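Local structure of DNA-binding protein reb1 (Schizosaccharomyces pombe, 5EYB) at a contact of chain A with DNA. The protein binds specific DNA sequences in the rRNA enhancer and promoter and at replication-terminator sites, and acts in termination of transcription by RNA polymerase I. Sequence-based numbering; all coordinates share one arbitrary frame.

Three contacts set one Reb1 chain on a single duplex. Site 1 combines loop 132-134, helix 136-147 and helix 154-164; site 3 uses helix 69-79 and the loop running into it; both belong to Myb-associated domains. Site 2 joins helices 204-215 and 265-275 of the two Myb-type repeats. Between the centres of their C-alpha atoms, sites 1 and 2 are about 22 Å apart. Sites 2 and 3 are about 25 Å apart, and sites 1 and 3 about 31 Å. No residue is shared, but all three meet chain B, so one protein chain touches this strand at three places; site 2 also reaches the complementary strand, chain C.

Site 1: a contact of chain A with DNA. Residues 132-134, 146, 155, 158-159, 162. With nucleotides of chain B.
Against the backbone of DG7 and DG8, the second Myb-associated domain packs closely. Tyr158, on helix 154-164, has CG anti to the backbone N (chi1 168°), which turns its ring so that the edge, in plane, meets both the DG8 phosphate and the DT9 methyl C7. Its phenol OH gives a hydrogen bond to DG8 OP2 at 2.8 Å. The other phosphate oxygen of DG8, OP1, takes the backbone N-H of Cys134, while one nucleotide back, on the 5' side, the Tyr146 hydroxyl OH bonds DG7 OP1 at 3.0 Å. Lys155, one turn before Tyr158, bends at chi2 (60°) and puts its ammonium into the major groove, where NZ bonds DG8 N7 at 3.0 Å and lies over the imidazole face of DG7. The His159 ring comes edge-on to the DT9 carbonyl, CE1 standing 3.3 Å from O4.

The looser side belongs to Arg162. Its CD covers the rim of one Tyr158 face, but its guanidinium stays back, with NH2 3.6 Å from DT9 OP2 in a long salt bridge, and a water held by NH1 completes the link to that phosphate. The site anchors the domain on three successive nucleotides and may contribute to reading the middle base, DG8.

Site 2: a contact of chain A with DNA. Residues 205, 208-209, 212, 265-266. With nucleotides of chain B; nucleotides of chain C.
Regular helical backbone carries every residue here, on helices 204-215 and 265-275, the recognition helices of the two Myb-type helix-turn-helix repeats, both laid in the major groove. Three arginines each grip one guanine of chain B end-on, NH1 to N7 and NH2 to O6, in a pattern that selects guanine. Arg208 leaves its helix with CG anti to the backbone N and folds at chi2 and chi3, bringing NH1 to DG12 N7 at 2.9 Å. Asp209 holds this bent chain: its OD1 accepts from both Arg208 NE and NH2, the latter at 2.8 Å and nearly along the C-O axis, which fixes the guanidinium's rotation. The second carboxylate oxygen, OD2, takes DC15 N4 of chain C at 2.9 Å from above the carboxylate plane, so the opposite strand is read too. An alanine in place of Arg208 would remove both bonds to DG12 and would probably leave Asp209 less firmly placed against its cytosine.

Arg212, bent at chi3 (60°), lies between two other guanidiniums, Arg208 at the rim of one face and Arg265 NE centred over the other; its NH2 meets DG13 O6 at 2.8 Å. Arg265 starts from the crowded chi1 position (63°) and is extended from CG to NE, with the guanidinium turned across the chain (chi4 96°) and NH1 reaching DG14 N7 at 3.0 Å in its plane. Leu266 lies over its far face, with CD1 3.4 Å from DT15 O4.

Site 3: a contact of chain A with DNA. Residues 66-68, 71, 74-75. With nucleotides of chain B.
In the first Myb-associated domain, helix 69-79 and the loop before it clasp the backbone of DA17 and DT18, with side chains fanned out along the strand. The hydroxyls of Thr68 and Thr71 are turned to different phosphates. Thr68 has OG1 anti to its carbonyl carbon, beside its own backbone N, so hydroxyl and amide point the same way and both give hydrogen bonds to DT18 OP2, at 2.7 Å from OG1 and 3.0 Å from N. Thr71 is turned the other way, its OG1 anti to the backbone N (chi1 -175°), and the hydroxyl is directed back along the strand to DA17 OP2, in a weak bond of 3.4 Å.

One turn later the helix parts its side chains. His75 reaches the DA17 phosphate with the NE2 edge of its ring, and NE2 gives a hydrogen bond to DA17 OP1 at 3.1 Å, the oxygen tilted 21° from the ring plane. Arg74, next to it in sequence, leaves in another direction, extended from CG to NE, and carries its guanidinium to the base of DT18, where CZ is 4.0 Å from the methyl C7 in the major groove. In the loop, the Phe67 backbone passes the DT18 phosphate, while Ser66 CB overlies the rim of one face of the Phe67 ring.

Site 1: a contact of chain A with DNA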
# COMPACT_ATOMS: atom_id res chain seq x y z
N GLY A 132 -2.13 27.03 -14.54
CA GLY A 132 -2.80 26.58 -15.75
C GLY A 132 -1.84 26.34 -16.90
O GLY A 132 -1.43 25.21 -17.15
N LYS A 133 -1.48 27.41 -17.60
CA LYS A 133 -0.48 27.35 -18.66
C LYS A 133 0.79 28.07 -18.22
O LYS A 133 0.82 29.30 -18.16
CB LYS A 133 -1.02 27.96 -19.96
CG LYS A 133 -2.31 27.32 -20.47
CD LYS A 133 -2.13 25.85 -20.79
CE LYS A 133 -3.45 25.22 -21.24
NZ LYS A 133 -3.31 23.79 -21.62
N CYS A 134 1.83 27.30 -17.92
CA CYS A 134 3.08 27.86 -17.40
C CYS A 134 3.75 28.80 -18.40
O CYS A 134 3.65 28.59 -19.61
CB CYS A 134 4.04 26.73 -17.01
SG CYS A 134 4.77 25.82 -18.40
N TYR A 146 15.55 18.60 -17.50
CA TYR A 146 15.49 17.31 -18.19
C TYR A 146 16.87 16.86 -18.64
O TYR A 146 17.17 15.67 -18.64
CB TYR A 146 14.55 17.38 -19.40
CG TYR A 146 13.12 17.77 -19.08
CD1 TYR A 146 12.55 17.46 -17.85
CD2 TYR A 146 12.35 18.44 -20.01
CE1 TYR A 146 11.25 17.81 -17.56
CE2 TYR A 146 11.05 18.80 -19.73
CZ TYR A 146 10.50 18.48 -18.50
OH TYR A 146 9.20 18.84 -18.23
N LYS A 155 8.84 13.26 -18.77
CA LYS A 155 7.47 13.37 -18.26
C LYS A 155 7.41 12.98 -16.79
O LYS A 155 6.60 13.51 -16.02
CB LYS A 155 6.52 12.50 -19.08
CG LYS A 155 5.06 12.86 -18.91
CD LYS A 155 4.80 14.30 -19.35
CE LYS A 155 3.32 14.64 -19.34
NZ LYS A 155 3.06 15.99 -19.92
N TYR A 158 8.62 15.93 -14.92
CA TYR A 158 7.58 16.95 -14.97
C TYR A 158 6.49 16.71 -13.91
O TYR A 158 6.09 17.64 -13.21
CB TYR A 158 6.97 17.00 -16.37
CG TYR A 158 5.69 17.81 -16.47
CD1 TYR A 158 5.72 19.19 -16.59
CD2 TYR A 158 4.45 17.18 -16.48
CE1 TYR A 158 4.56 19.92 -16.69
CE2 TYR A 158 3.28 17.90 -16.58
CZ TYR A 158 3.34 19.27 -16.69
OH TYR A 158 2.17 20.00 -16.79
N HIS A 159 6.03 15.47 -13.79
CA HIS A 159 5.01 15.13 -12.79
C HIS A 159 5.56 15.27 -11.38
O HIS A 159 4.88 15.77 -10.49
CB HIS A 159 4.50 13.70 -12.99
CG HIS A 159 3.56 13.54 -14.14
ND1 HIS A 159 2.56 14.45 -14.42
CD2 HIS A 159 3.45 12.57 -15.08
CE1 HIS A 159 1.89 14.06 -15.48
NE2 HIS A 159 2.41 12.91 -15.90
N ARG A 162 5.85 19.00 -10.14
CA ARG A 162 4.53 19.55 -9.84
C ARG A 162 4.00 19.05 -8.50
O ARG A 162 3.48 19.83 -7.70
CB ARG A 162 3.55 19.20 -10.96
CG ARG A 162 3.76 20.02 -12.22
CD ARG A 162 3.07 19.39 -13.42
NE ARG A 162 1.63 19.26 -13.26
CZ ARG A 162 0.76 20.25 -13.42
NH1 ARG A 162 1.18 21.47 -13.74
NH2 ARG A 162 -0.54 20.03 -13.26
P DG B 7 7.40 20.20 -20.90
OP1 DG B 7 8.53 20.90 -20.25
OP2 DG B 7 7.20 18.75 -20.65
O5' DG B 7 6.04 20.94 -20.51
C5' DG B 7 5.80 22.26 -20.99
C4' DG B 7 4.31 22.52 -21.10
O4' DG B 7 3.75 21.68 -22.13
C3' DG B 7 3.51 22.24 -19.82
O3' DG B 7 2.63 23.33 -19.54
C2' DG B 7 2.73 20.97 -20.14
C1' DG B 7 2.59 21.03 -21.65
N9 DG B 7 2.53 19.70 -22.25
C8 DG B 7 3.57 18.81 -22.39
N7 DG B 7 3.22 17.69 -22.94
C5 DG B 7 1.86 17.84 -23.18
C6 DG B 7 0.93 16.95 -23.77
O6 DG B 7 1.13 15.80 -24.21
N1 DG B 7 -0.35 17.50 -23.83
C2 DG B 7 -0.69 18.75 -23.38
N2 DG B 7 -1.97 19.11 -23.52
N3 DG B 7 0.17 19.60 -22.83
C4 DG B 7 1.42 19.08 -22.76
P DG B 8 1.88 23.41 -18.12
OP1 DG B 8 1.50 24.82 -17.92
OP2 DG B 8 2.70 22.71 -17.11
O5' DG B 8 0.55 22.56 -18.35
C5' DG B 8 -0.37 22.95 -19.35
C4' DG B 8 -1.73 22.30 -19.14
O4' DG B 8 -1.81 21.06 -19.90
C3' DG B 8 -2.09 21.95 -17.71
O3' DG B 8 -3.47 22.21 -17.50
C2' DG B 8 -1.77 20.45 -17.62
C1' DG B 8 -2.09 19.98 -19.04
N9 DG B 8 -1.28 18.85 -19.49
C8 DG B 8 0.09 18.72 -19.40
N7 DG B 8 0.54 17.61 -19.90
C5 DG B 8 -0.59 16.96 -20.37
C6 DG B 8 -0.73 15.70 -21.01
O6 DG B 8 0.16 14.89 -21.31
N1 DG B 8 -2.05 15.42 -21.32
C2 DG B 8 -3.12 16.24 -21.03
N2 DG B 8 -4.32 15.78 -21.40
N3 DG B 8 -3.01 17.41 -20.42
C4 DG B 8 -1.72 17.71 -20.12
P DT B 9 -4.14 22.07 -16.05
OP1 DT B 9 -5.14 23.15 -15.95
OP2 DT B 9 -3.06 21.98 -15.03
O5' DT B 9 -4.91 20.67 -16.12
C5' DT B 9 -5.90 20.47 -17.13
C4' DT B 9 -6.37 19.03 -17.16
O4' DT B 9 -5.34 18.18 -17.72
C3' DT B 9 -6.75 18.42 -15.80
O3' DT B 9 -8.11 17.99 -15.83
C2' DT B 9 -5.78 17.24 -15.64
C1' DT B 9 -5.40 16.93 -17.08
N1 DT B 9 -4.07 16.25 -17.24
C2 DT B 9 -4.01 15.05 -17.91
O2 DT B 9 -4.98 14.49 -18.37
N3 DT B 9 -2.75 14.52 -18.01
C4 DT B 9 -1.57 15.05 -17.52
O4 DT B 9 -0.49 14.49 -17.67
C5 DT B 9 -1.70 16.31 -16.84
C7 DT B 9 -0.49 16.98 -16.27
C6 DT B 9 -2.93 16.85 -16.73
O HOH W 1 -1.07 23.38 -13.92

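Site 2: a contact of chain A with DNA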
# COMPACT_ATOMS: atom_id res chain seq x y z
N ASN A 205 -4.75 15.80 -7.39
CA ASN A 205 -4.55 14.37 -7.24
C ASN A 205 -5.06 13.86 -5.89
O ASN A 205 -5.65 12.78 -5.81
CB ASN A 205 -3.07 14.01 -7.42
CG ASN A 205 -2.84 12.50 -7.49
OD1 ASN A 205 -2.42 11.89 -6.51
ND2 ASN A 205 -3.10 11.91 -8.65
N ARG A 208 -8.80 13.53 -6.03
CA ARG A 208 -9.16 12.29 -6.73
C ARG A 208 -9.03 11.11 -5.78
O ARG A 208 -9.95 10.30 -5.66
CB ARG A 208 -8.28 12.08 -7.97
CG ARG A 208 -8.83 11.09 -9.01
CD ARG A 208 -8.64 9.62 -8.62
NE ARG A 208 -7.26 9.33 -8.21
CZ ARG A 208 -6.36 8.75 -9.00
NH1 ARG A 208 -6.67 8.39 -10.23
NH2 ARG A 208 -5.13 8.52 -8.54
N ASP A 209 -7.89 11.02 -5.11
CA ASP A 209 -7.61 9.89 -4.23
C ASP A 209 -8.63 9.82 -3.09
O ASP A 209 -9.15 8.74 -2.79
CB ASP A 209 -6.19 9.96 -3.68
CG ASP A 209 -5.13 9.86 -4.77
OD1 ASP A 209 -5.42 9.30 -5.85
OD2 ASP A 209 -3.99 10.33 -4.54
N ARG A 212 -11.94 8.64 -4.93
CA ARG A 212 -11.89 7.28 -5.45
C ARG A 212 -11.76 6.22 -4.35
O ARG A 212 -12.40 5.17 -4.42
CB ARG A 212 -10.73 7.11 -6.43
CG ARG A 212 -10.59 5.69 -6.97
CD ARG A 212 -9.33 5.52 -7.79
NE ARG A 212 -8.13 5.79 -7.00
CZ ARG A 212 -6.90 5.78 -7.50
NH1 ARG A 212 -6.70 5.52 -8.78
NH2 ARG A 212 -5.86 6.05 -6.71
N ARG A 265 -10.45 -0.36 -3.85
CA ARG A 265 -9.71 -1.08 -4.89
C ARG A 265 -8.53 -1.86 -4.30
O ARG A 265 -8.25 -2.97 -4.72
CB ARG A 265 -9.22 -0.12 -5.98
CG ARG A 265 -8.23 0.91 -5.49
CD ARG A 265 -7.72 1.83 -6.57
NE ARG A 265 -6.82 2.82 -5.98
CZ ARG A 265 -5.50 2.71 -5.94
NH1 ARG A 265 -4.90 1.67 -6.49
NH2 ARG A 265 -4.78 3.65 -5.35
N LEU A 266 -7.86 -1.26 -3.31
CA LEU A 266 -6.69 -1.89 -2.71
C LEU A 266 -7.09 -3.05 -1.81
O LEU A 266 -6.37 -4.04 -1.72
CB LEU A 266 -5.87 -0.86 -1.93
CG LEU A 266 -5.16 0.19 -2.77
CD1 LEU A 266 -4.36 1.13 -1.89
CD2 LEU A 266 -4.26 -0.47 -3.80
P DG B 12 -10.02 4.15 -15.48
OP1 DG B 12 -10.72 3.26 -16.43
OP2 DG B 12 -10.60 4.40 -14.14
O5' DG B 12 -8.53 3.64 -15.24
C5' DG B 12 -7.62 3.61 -16.32
C4' DG B 12 -6.24 3.17 -15.86
O4' DG B 12 -5.57 4.29 -15.23
C3' DG B 12 -6.23 2.03 -14.83
O3' DG B 12 -5.40 0.97 -15.31
C2' DG B 12 -5.66 2.67 -13.56
C1' DG B 12 -4.83 3.81 -14.13
N9 DG B 12 -4.62 4.91 -13.20
C8 DG B 12 -5.58 5.72 -12.66
N7 DG B 12 -5.10 6.64 -11.86
C5 DG B 12 -3.73 6.41 -11.89
C6 DG B 12 -2.68 7.09 -11.22
O6 DG B 12 -2.77 8.05 -10.45
N1 DG B 12 -1.44 6.55 -11.52
C2 DG B 12 -1.23 5.49 -12.36
N2 DG B 12 0.04 5.11 -12.52
N3 DG B 12 -2.20 4.84 -12.99
C4 DG B 12 -3.42 5.36 -12.71
P DG B 13 -5.24 -0.39 -14.47
OP1 DG B 13 -4.88 -1.44 -15.44
OP2 DG B 13 -6.44 -0.55 -13.62
O5' DG B 13 -4.00 -0.10 -13.51
C5' DG B 13 -2.78 0.39 -14.06
C4' DG B 13 -1.76 0.64 -12.97
O4' DG B 13 -2.03 1.90 -12.33
C3' DG B 13 -1.73 -0.40 -11.85
O3' DG B 13 -0.56 -1.18 -11.96
C2' DG B 13 -1.74 0.43 -10.55
C1' DG B 13 -1.51 1.86 -11.04
N9 DG B 13 -2.18 2.87 -10.23
C8 DG B 13 -3.52 3.15 -10.20
N7 DG B 13 -3.84 4.11 -9.38
C5 DG B 13 -2.62 4.49 -8.82
C6 DG B 13 -2.34 5.49 -7.87
O6 DG B 13 -3.12 6.26 -7.30
N1 DG B 13 -0.98 5.56 -7.58
C2 DG B 13 -0.02 4.76 -8.14
N2 DG B 13 1.24 4.97 -7.73
N3 DG B 13 -0.27 3.82 -9.04
C4 DG B 13 -1.59 3.74 -9.34
P DG B 14 -0.34 -2.46 -11.03
OP1 DG B 14 0.52 -3.39 -11.79
OP2 DG B 14 -1.65 -2.92 -10.52
O5' DG B 14 0.48 -1.90 -9.78
C5' DG B 14 1.62 -1.09 -10.01
C4' DG B 14 2.25 -0.69 -8.69
O4' DG B 14 1.58 0.48 -8.16
C3' DG B 14 2.20 -1.75 -7.59
O3' DG B 14 3.47 -1.83 -6.97
C2' DG B 14 1.15 -1.21 -6.63
C1' DG B 14 1.37 0.29 -6.79
N9 DG B 14 0.23 1.10 -6.37
C8 DG B 14 -1.09 0.91 -6.70
N7 DG B 14 -1.89 1.80 -6.17
C5 DG B 14 -1.05 2.63 -5.45
C6 DG B 14 -1.34 3.77 -4.66
O6 DG B 14 -2.44 4.28 -4.45
N1 DG B 14 -0.19 4.31 -4.09
C2 DG B 14 1.08 3.82 -4.27
N2 DG B 14 2.07 4.48 -3.64
N3 DG B 14 1.37 2.75 -5.00
C4 DG B 14 0.26 2.21 -5.56
P DT B 15 3.89 -3.13 -6.12
OP1 DT B 15 4.78 -3.95 -6.97
OP2 DT B 15 2.68 -3.73 -5.52
O5' DT B 15 4.77 -2.50 -4.94
C5' DT B 15 5.71 -1.49 -5.24
C4' DT B 15 5.94 -0.58 -4.05
O4' DT B 15 4.75 0.22 -3.80
C3' DT B 15 6.23 -1.31 -2.73
O3' DT B 15 7.18 -0.57 -1.99
C2' DT B 15 4.88 -1.29 -2.04
C1' DT B 15 4.39 0.09 -2.44
N1 DT B 15 2.93 0.26 -2.31
C2 DT B 15 2.45 1.38 -1.68
O2 DT B 15 3.16 2.25 -1.22
N3 DT B 15 1.08 1.45 -1.60
C4 DT B 15 0.17 0.53 -2.08
O4 DT B 15 -1.04 0.68 -1.96
C5 DT B 15 0.75 -0.63 -2.73
C7 DT B 15 -0.14 -1.70 -3.29
C6 DT B 15 2.09 -0.70 -2.81
P DA C 13 -4.63 7.77 5.69
OP1 DA C 13 -4.99 8.57 6.88
OP2 DA C 13 -5.54 7.74 4.52
O5' DA C 13 -3.18 8.21 5.19
C5' DA C 13 -2.05 8.02 6.04
C4' DA C 13 -0.76 8.25 5.28
O4' DA C 13 -0.53 7.16 4.34
C3' DA C 13 -0.70 9.53 4.47
O3' DA C 13 0.59 10.12 4.60
C2' DA C 13 -0.98 9.06 3.03
C1' DA C 13 -0.39 7.66 3.03
N9 DA C 13 -1.07 6.73 2.12
C8 DA C 13 -2.42 6.57 1.96
N7 DA C 13 -2.75 5.65 1.09
C5 DA C 13 -1.53 5.15 0.65
C6 DA C 13 -1.19 4.15 -0.28
N6 DA C 13 -2.10 3.44 -0.96
N1 DA C 13 0.12 3.91 -0.49
C2 DA C 13 1.02 4.62 0.19
N3 DA C 13 0.82 5.58 1.09
C4 DA C 13 -0.49 5.81 1.28
P DC C 15 4.07 12.52 -1.42
OP1 DC C 15 5.26 13.32 -1.03
OP2 DC C 15 2.77 13.18 -1.68
O5' DC C 15 4.42 11.68 -2.73
C5' DC C 15 5.39 10.66 -2.68
C4' DC C 15 5.22 9.69 -3.83
O4' DC C 15 3.95 9.04 -3.71
C3' DC C 15 5.20 10.33 -5.20
O3' DC C 15 6.52 10.32 -5.74
C2' DC C 15 4.25 9.45 -6.01
C1' DC C 15 3.59 8.54 -4.97
N1 DC C 15 2.10 8.52 -5.05
C2 DC C 15 1.47 7.48 -5.74
O2 DC C 15 2.15 6.60 -6.26
N3 DC C 15 0.11 7.48 -5.80
C4 DC C 15 -0.59 8.45 -5.22
N4 DC C 15 -1.92 8.40 -5.31
C5 DC C 15 0.04 9.51 -4.52
C6 DC C 15 1.38 9.51 -4.46
P DC C 16 6.84 10.92 -7.20
OP1 DC C 16 8.30 11.13 -7.24
OP2 DC C 16 5.92 12.05 -7.49
O5' DC C 16 6.47 9.74 -8.20
C5' DC C 16 7.03 8.46 -8.02
C4' DC C 16 6.47 7.51 -9.05
O4' DC C 16 5.07 7.28 -8.78
C3' DC C 16 6.56 8.02 -10.49
O3' DC C 16 7.06 7.02 -11.35
C2' DC C 16 5.11 8.36 -10.83
C1' DC C 16 4.35 7.37 -9.98
N1 DC C 16 2.98 7.82 -9.69
C2 DC C 16 1.89 7.09 -10.18
O2 DC C 16 2.11 6.06 -10.84
N3 DC C 16 0.64 7.52 -9.92
C4 DC C 16 0.45 8.64 -9.21
N4 DC C 16 -0.80 9.03 -8.97
C5 DC C 16 1.55 9.40 -8.71
C6 DC C 16 2.78 8.96 -8.98

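Site 3: a contact of chain A with DNA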
# COMPACT_ATOMS: atom_id res chain seq x y z
N SER A 66 8.90 12.17 11.99
CA SER A 66 8.14 11.90 10.77
C SER A 66 8.06 10.41 10.47
O SER A 66 7.36 9.99 9.54
CB SER A 66 8.77 12.64 9.59
OG SER A 66 8.95 14.02 9.89
N PHE A 67 8.77 9.61 11.26
CA PHE A 67 8.84 8.18 11.01
C PHE A 67 8.69 7.35 12.28
O PHE A 67 8.95 7.84 13.39
CB PHE A 67 10.16 7.84 10.32
CG PHE A 67 10.39 8.62 9.06
CD1 PHE A 67 9.72 8.28 7.89
CD2 PHE A 67 11.25 9.69 9.04
CE1 PHE A 67 9.92 9.00 6.73
CE2 PHE A 67 11.46 10.42 7.89
CZ PHE A 67 10.79 10.07 6.73
N THR A 68 8.25 6.11 12.12
CA THR A 68 8.09 5.18 13.24
C THR A 68 9.44 4.58 13.62
O THR A 68 10.40 4.66 12.86
CB THR A 68 7.09 4.06 12.90
OG1 THR A 68 6.04 4.58 12.09
CG2 THR A 68 6.50 3.45 14.17
N THR A 71 10.29 1.75 11.05
CA THR A 71 10.85 2.16 9.77
C THR A 71 12.23 2.79 9.91
O THR A 71 13.05 2.70 9.00
CB THR A 71 9.92 3.13 9.03
OG1 THR A 71 10.45 3.41 7.73
CG2 THR A 71 9.83 4.41 9.79
N ARG A 74 14.49 -0.14 10.10
CA ARG A 74 14.60 -0.75 8.78
C ARG A 74 15.66 -0.03 7.95
O ARG A 74 16.48 -0.67 7.30
CB ARG A 74 13.26 -0.73 8.05
CG ARG A 74 12.29 -1.81 8.50
CD ARG A 74 10.98 -1.69 7.73
NE ARG A 74 9.98 -2.66 8.17
CZ ARG A 74 8.77 -2.77 7.64
NH1 ARG A 74 8.41 -1.97 6.65
NH2 ARG A 74 7.92 -3.68 8.10
N HIS A 75 15.63 1.28 7.97
CA HIS A 75 16.67 2.08 7.35
C HIS A 75 18.01 1.94 8.01
O HIS A 75 19.01 1.97 7.35
CB HIS A 75 16.27 3.54 7.27
CG HIS A 75 15.17 3.79 6.31
ND1 HIS A 75 15.24 4.75 5.33
CD2 HIS A 75 13.97 3.21 6.16
CE1 HIS A 75 14.14 4.74 4.62
NE2 HIS A 75 13.34 3.82 5.11
P DA B 17 9.69 3.45 4.07
OP1 DA B 17 10.55 4.66 4.16
OP2 DA B 17 10.18 2.15 4.58
O5' DA B 17 8.31 3.78 4.77
C5' DA B 17 7.61 4.96 4.43
C4' DA B 17 6.38 5.12 5.28
O4' DA B 17 5.38 4.14 4.88
C3' DA B 17 6.60 4.92 6.78
O3' DA B 17 5.93 5.95 7.49
C2' DA B 17 5.99 3.54 7.06
C1' DA B 17 4.90 3.45 6.01
N9 DA B 17 4.58 2.09 5.59
C8 DA B 17 5.46 1.09 5.27
N7 DA B 17 4.89 -0.03 4.91
C5 DA B 17 3.53 0.25 4.99
C6 DA B 17 2.38 -0.53 4.75
N6 DA B 17 2.42 -1.80 4.34
N1 DA B 17 1.18 0.06 4.92
C2 DA B 17 1.14 1.33 5.33
N3 DA B 17 2.15 2.16 5.59
C4 DA B 17 3.33 1.55 5.41
P DT B 18 5.93 5.99 9.09
OP1 DT B 18 5.94 7.41 9.50
OP2 DT B 18 6.96 5.08 9.61
O5' DT B 18 4.53 5.32 9.46
C5' DT B 18 3.41 5.55 8.63
C4' DT B 18 2.20 4.82 9.17
O4' DT B 18 2.07 3.53 8.52
C3' DT B 18 2.23 4.54 10.67
O3' DT B 18 0.99 4.88 11.23
C2' DT B 18 2.48 3.04 10.74
C1' DT B 18 1.77 2.56 9.49
N1 DT B 18 2.25 1.24 9.00
C2 DT B 18 1.34 0.30 8.59
O2 DT B 18 0.13 0.49 8.60
N3 DT B 18 1.88 -0.88 8.16
C4 DT B 18 3.22 -1.20 8.10
O4 DT B 18 3.62 -2.29 7.69
C5 DT B 18 4.13 -0.18 8.55
C7 DT B 18 5.61 -0.42 8.53
C6 DT B 18 3.61 0.98 8.97